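Side-chain contacts in carbon monoxide dehydrogenase (Thermococcus sp. AM4, PDB 6T7J), which catalyses the reversible oxidation of carbon monoxide to carbon dioxide, probably passing the electrons through iron-sulfur clusters to ferredoxin: residues A[46-51]-A[62-67]; A[55-60]-A[202-207]. All coordinates share one frame; numbering follows the deposited sequence.

Both contacts lie at the subunit interface, on the same side of the chain's centre, with their own centres about 15 Å apart. Contact 1 is a surface contact beside one of two Fe2/S2 groups that lie face to face where the subunits meet. Contact 2 is buried and lines one part of the neighbouring iron-sulfur cluster, which Cys63 of 62-67 also approaches. Their segments alternate along the chain. They meet in the two-stranded antiparallel sheet, where Cys63 O lies 3.0 Å from Cys55 N, a probable hydrogen bond. Contact 1 lays an arginine over a phenylalanine. Contact 2 uses a hydrogen bond from an asparagine side-chain amide, a bridging water and an isoleucine packed against a cluster ligand and a methionine.

Contact 1 of 2, residues A[46-51]-A[62-67]; sequences CAFGQL and PCRIDP. With FES (Fe2/s2 (inorganic) cluster), chain E; SF4 (iron/sulfur cluster), chain D.
Arg64 lies across one face of the Phe48 ring and carries its guanidinium to one of two Fe2/S2 groups that lie face to face where the subunits meet. CG of Arg64 points away from the carbonyl carbon (chi1 -73°), and the chain then runs extended to NE. Arg64 CB sits 4.0 Å from Phe48 CD1. Arg64 CG comes next and makes a CH-pi contact over the face, 4.1 Å from the Phe48 ring centroid. Arg64 NE is still over the same face, 3.7 Å from Phe48 CD2. Arg64 NE is also 3.4 Å from sulfide S1 of the Fe2/S2 group bound by this chain's Cys46. NH2 of Arg64 is a little farther from S1, at 3.9 Å. The guanidinium plane is turned 34° from the ring plane, so the two are not stacked flat. The positive group probably offsets some of the negative charge of the cluster and its thiolates.

The phenylalanine edge has other neighbours. Ile65 O and Cys46 SG both lie near the ring plane. Cys46 SG is 2.3 Å from FE2 of the same group. Cys46 SG also caps helix 47-50 by accepting from Gly49 N at 3.5 Å, almost straight at 170°. Gly49 packs directly on sulfide S2 of this group, where a side chain would collide. A smaller apolar touch, Leu51 CD1 to Pro67 CG at 4.1 Å, completes the contact.

The two groups may form a single cluster shared between subunits, as the D-cluster is in this family. Arg64 N is hydrogen-bonded to Gln42 of the second subunit, and Arg64 of that subunit packs on Cys46. Within the chain, short helix 47-50 faces strand 63-64, which pairs with strand 54-55, while Ile65 turns away onto helix 81-115.

Contact 2 of 2, residues A[55-60]-A[202-207]; sequences CRNCAM and HRTHIG. With SF4 (iron/sulfur cluster), chain D; FES (Fe2/s2 (inorganic) cluster), chain B.
Asn57 and Ile206 mark the closest backbone approach, 6.3 Å between CA atoms, where loop 55-60 meets segment 202-207, which continues from helix 193-203. A water bridges the two backbones here, donating to Asn57 O and accepting from Ile206 N. The same water sits over the centre of one face of the His205 ring. The Asn57 side chain adds the direct bond. Its ND2 donates to Thr204 O at 3.0 Å, with an N-H...O angle of 141°. The donor stands above the carbonyl plane, 40° out of it. Thr204 turns its own hydroxyl to Arg91 on helix 81-115.

Ile206 supplies the apolar half. Its CG1 is anti to the backbone N (chi1 176°) and chi2 is also extended, which brings CD1 to both the ligand Cys58 and the methyl of Met60. Ile206 CD1 lies 3.3 Å from Cys58 SG and 3.7 Å from Met60 CE. The bent end of Met60 meets it at about a right angle, and Met60 CE also rests against cluster sulfide S2. CG1 of Ile206 is 3.8 Å from sulfide S3. His205 ND1 donates to Ile206 O at 3.0 Å, which ties the ring to the next residue's backbone.

With an alanine in place of Asn57, Thr204 O is likely to lose its amide donor, and the loop would be tied to 202-207 mainly by the water and by Ile206.

Cys55 binds FE2 of the cluster and Cys58 binds FE4. Asn57 N donates to Cys55 SG at 3.3 Å, and Met60 N makes a weaker bond to Cys58 SG. Such N-H donors are likely to draw charge from the thiolates, while Ile206 and Met60 give a buried, apolar cover. The arrangement is consistent with an electron-transfer cluster, as the B-cluster is in related enzymes.

Contact 1 of 2, residues A[46-51]-A[62-67]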
# COMPACT_ATOMS: atom_id res chain seq x y z
N CYS A 46 -22.49 0.52 -7.27
CA CYS A 46 -22.75 1.31 -6.07
C CYS A 46 -22.31 2.75 -6.25
O CYS A 46 -21.17 3.03 -6.63
CB CYS A 46 -22.04 0.68 -4.87
SG CYS A 46 -22.05 1.68 -3.36
N ALA A 47 -23.24 3.68 -5.98
CA ALA A 47 -22.95 5.10 -6.16
C ALA A 47 -21.92 5.59 -5.15
O ALA A 47 -21.09 6.44 -5.47
CB ALA A 47 -24.24 5.91 -6.04
N PHE A 48 -21.96 5.06 -3.92
CA PHE A 48 -21.03 5.50 -2.89
C PHE A 48 -19.59 5.17 -3.28
O PHE A 48 -18.70 6.02 -3.17
CB PHE A 48 -21.39 4.86 -1.55
CG PHE A 48 -22.81 5.13 -1.12
CD1 PHE A 48 -23.13 6.30 -0.45
CD2 PHE A 48 -23.81 4.21 -1.39
CE1 PHE A 48 -24.43 6.54 -0.05
CE2 PHE A 48 -25.11 4.45 -1.00
CZ PHE A 48 -25.42 5.62 -0.33
N GLY A 49 -19.35 3.94 -3.73
CA GLY A 49 -18.03 3.59 -4.22
C GLY A 49 -17.65 4.35 -5.48
O GLY A 49 -16.48 4.69 -5.67
N GLN A 50 -18.62 4.62 -6.35
CA GLN A 50 -18.35 5.34 -7.59
C GLN A 50 -17.91 6.77 -7.31
O GLN A 50 -17.10 7.33 -8.07
CB GLN A 50 -19.58 5.33 -8.49
CG GLN A 50 -19.71 4.10 -9.36
CD GLN A 50 -20.66 4.31 -10.52
OE1 GLN A 50 -21.88 4.22 -10.37
NE2 GLN A 50 -20.11 4.61 -11.69
N LEU A 51 -18.43 7.39 -6.26
CA LEU A 51 -18.06 8.74 -5.89
C LEU A 51 -16.92 8.78 -4.88
O LEU A 51 -16.51 9.88 -4.47
CB LEU A 51 -19.28 9.49 -5.33
CG LEU A 51 -20.50 9.48 -6.26
CD1 LEU A 51 -21.76 9.90 -5.51
CD2 LEU A 51 -20.27 10.37 -7.47
N PRO A 62 -17.79 -1.07 7.12
CA PRO A 62 -17.66 -0.02 6.10
C PRO A 62 -18.51 1.20 6.42
O PRO A 62 -19.58 1.07 7.02
CB PRO A 62 -18.16 -0.71 4.82
CG PRO A 62 -18.26 -2.17 5.14
CD PRO A 62 -18.52 -2.25 6.60
N CYS A 63 -18.04 2.38 6.04
CA CYS A 63 -18.77 3.62 6.28
C CYS A 63 -19.07 4.31 4.96
O CYS A 63 -18.19 4.42 4.09
CB CYS A 63 -17.99 4.59 7.18
SG CYS A 63 -17.96 4.26 8.95
N ARG A 64 -20.30 4.80 4.83
CA ARG A 64 -20.78 5.57 3.69
C ARG A 64 -20.98 7.01 4.11
O ARG A 64 -21.51 7.29 5.19
CB ARG A 64 -22.12 5.04 3.18
CG ARG A 64 -22.10 3.74 2.43
CD ARG A 64 -23.42 3.04 2.67
NE ARG A 64 -23.75 2.05 1.66
CZ ARG A 64 -24.80 1.24 1.74
NH1 ARG A 64 -25.61 1.30 2.79
NH2 ARG A 64 -25.03 0.36 0.78
N ILE A 65 -20.60 7.94 3.24
CA ILE A 65 -20.93 9.35 3.42
C ILE A 65 -21.96 9.72 2.36
O ILE A 65 -21.72 9.54 1.16
CB ILE A 65 -19.69 10.25 3.33
CG1 ILE A 65 -18.65 9.82 4.35
CG2 ILE A 65 -20.09 11.70 3.55
CD1 ILE A 65 -19.21 9.55 5.73
N ASP A 66 -23.11 10.23 2.80
CA ASP A 66 -24.17 10.60 1.88
C ASP A 66 -23.92 12.01 1.37
O ASP A 66 -24.10 12.98 2.13
CB ASP A 66 -25.53 10.50 2.56
CG ASP A 66 -26.66 10.93 1.65
OD1 ASP A 66 -27.01 10.17 0.72
OD2 ASP A 66 -27.19 12.04 1.86
N PRO A 67 -23.52 12.19 0.11
CA PRO A 67 -23.31 13.55 -0.42
C PRO A 67 -24.61 14.31 -0.64
O PRO A 67 -24.57 15.54 -0.72
CB PRO A 67 -22.57 13.30 -1.74
CG PRO A 67 -23.06 11.96 -2.18
CD PRO A 67 -23.34 11.16 -0.93
FE1 FES E . -18.86 0.35 -0.04
FE2 FES E . -20.64 0.36 -2.13
S1 FES E . -21.15 0.58 0.11
S2 FES E . -18.36 0.65 -2.27
FE1 SF4 D . -13.11 5.83 9.67
FE2 SF4 D . -13.01 4.56 7.25
FE3 SF4 D . -15.27 4.25 8.86
FE4 SF4 D . -12.77 3.22 9.47
S1 SF4 D . -14.13 2.61 7.71
S2 SF4 D . -14.25 4.28 10.91
S3 SF4 D . -11.28 4.80 8.75
S4 SF4 D . -14.52 6.19 7.88

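Contact 2 of 2, residues A[55-60]-A[202-207]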
# COMPACT_ATOMS: atom_id res chain seq x y z
N CYS A 55 -15.56 4.01 2.77
CA CYS A 55 -14.25 3.65 3.30
C CYS A 55 -14.32 2.34 4.06
O CYS A 55 -15.27 2.08 4.81
CB CYS A 55 -13.72 4.76 4.21
SG CYS A 55 -12.18 4.38 5.06
N ARG A 56 -13.31 1.52 3.89
CA ARG A 56 -13.23 0.24 4.51
C ARG A 56 -11.86 0.10 5.10
O ARG A 56 -11.30 -0.95 5.14
CB ARG A 56 -13.46 -0.84 3.45
CG ARG A 56 -14.82 -0.77 2.81
CD ARG A 56 -15.05 -1.92 1.87
NE ARG A 56 -13.85 -2.20 1.13
CZ ARG A 56 -13.79 -2.32 -0.18
NH1 ARG A 56 -14.87 -2.18 -0.91
NH2 ARG A 56 -12.64 -2.57 -0.76
N ASN A 57 -11.33 1.19 5.61
CA ASN A 57 -9.99 1.17 6.16
C ASN A 57 -9.85 0.60 7.56
O ASN A 57 -8.76 0.43 8.04
CB ASN A 57 -9.33 2.52 6.03
CG ASN A 57 -9.02 2.87 4.61
OD1 ASN A 57 -9.41 2.19 3.72
ND2 ASN A 57 -8.31 3.93 4.41
N CYS A 58 -10.95 0.30 8.20
CA CYS A 58 -10.90 -0.28 9.51
C CYS A 58 -12.10 -1.14 9.76
O CYS A 58 -13.03 -1.10 9.01
CB CYS A 58 -10.69 0.77 10.59
SG CYS A 58 -12.12 1.56 11.28
N ALA A 59 -12.06 -1.93 10.81
CA ALA A 59 -13.15 -2.83 11.14
C ALA A 59 -14.38 -2.17 11.71
O ALA A 59 -15.35 -2.83 11.91
CB ALA A 59 -12.67 -3.95 12.01
N MET A 60 -14.32 -0.90 12.04
CA MET A 60 -15.53 -0.20 12.44
C MET A 60 -16.41 0.16 11.25
O MET A 60 -17.56 0.56 11.44
CB MET A 60 -15.17 1.07 13.21
CG MET A 60 -14.16 0.86 14.32
SD MET A 60 -14.11 2.26 15.46
CE MET A 60 -13.42 3.54 14.41
N HIS A 202 0.51 4.18 5.18
CA HIS A 202 0.44 4.60 6.58
C HIS A 202 -0.49 5.80 6.76
O HIS A 202 -1.27 5.84 7.71
CB HIS A 202 1.84 4.93 7.10
CG HIS A 202 1.86 5.51 8.48
ND1 HIS A 202 2.80 6.43 8.89
CD2 HIS A 202 1.05 5.30 9.55
CE1 HIS A 202 2.57 6.76 10.15
NE2 HIS A 202 1.52 6.09 10.57
N ARG A 203 -0.43 6.78 5.85
CA ARG A 203 -1.23 7.99 5.99
C ARG A 203 -2.72 7.68 5.91
O ARG A 203 -3.53 8.28 6.64
CB ARG A 203 -0.85 9.00 4.90
CG ARG A 203 0.42 9.78 5.18
CD ARG A 203 0.69 10.79 4.07
NE ARG A 203 1.95 11.51 4.28
CZ ARG A 203 2.04 12.73 4.78
NH1 ARG A 203 3.23 13.30 4.93
NH2 ARG A 203 0.94 13.39 5.14
N THR A 204 -3.11 6.77 5.03
CA THR A 204 -4.51 6.39 4.87
C THR A 204 -5.01 5.46 5.97
O THR A 204 -6.22 5.25 6.08
CB THR A 204 -4.71 5.71 3.51
OG1 THR A 204 -3.95 4.50 3.47
CG2 THR A 204 -4.26 6.64 2.39
N HIS A 205 -4.10 4.90 6.78
CA HIS A 205 -4.50 4.12 7.94
C HIS A 205 -5.42 4.95 8.83
O HIS A 205 -5.33 6.19 8.86
CB HIS A 205 -3.26 3.67 8.71
CG HIS A 205 -3.53 2.68 9.80
ND1 HIS A 205 -4.07 3.04 11.02
CD2 HIS A 205 -3.32 1.34 9.86
CE1 HIS A 205 -4.19 1.96 11.78
NE2 HIS A 205 -3.73 0.92 11.10
N ILE A 206 -6.32 4.28 9.55
CA ILE A 206 -7.29 5.00 10.36
C ILE A 206 -6.56 5.86 11.38
O ILE A 206 -5.61 5.41 12.04
CB ILE A 206 -8.28 4.04 11.04
CG1 ILE A 206 -9.21 4.85 11.95
CG2 ILE A 206 -7.55 2.97 11.85
CD1 ILE A 206 -10.44 4.15 12.37
N GLY A 207 -6.98 7.12 11.49
CA GLY A 207 -6.44 8.00 12.50
C GLY A 207 -5.03 8.49 12.26
O GLY A 207 -4.31 8.77 13.22
FE1 SF4 D . -13.11 5.83 9.67
FE2 SF4 D . -13.01 4.56 7.25
FE3 SF4 D . -15.27 4.25 8.86
FE4 SF4 D . -12.77 3.22 9.47
S1 SF4 D . -14.13 2.61 7.71
S2 SF4 D . -14.25 4.28 10.91
S3 SF4 D . -11.28 4.80 8.75
S4 SF4 D . -14.52 6.19 7.88
FE1 FES B . -18.70 -1.60 -1.88
FE2 FES B . -20.68 -1.72 0.01
S1 FES B . -20.94 -1.97 -2.26
S2 FES B . -18.41 -1.87 0.38
O HOH W 1 -6.56 1.05 9.47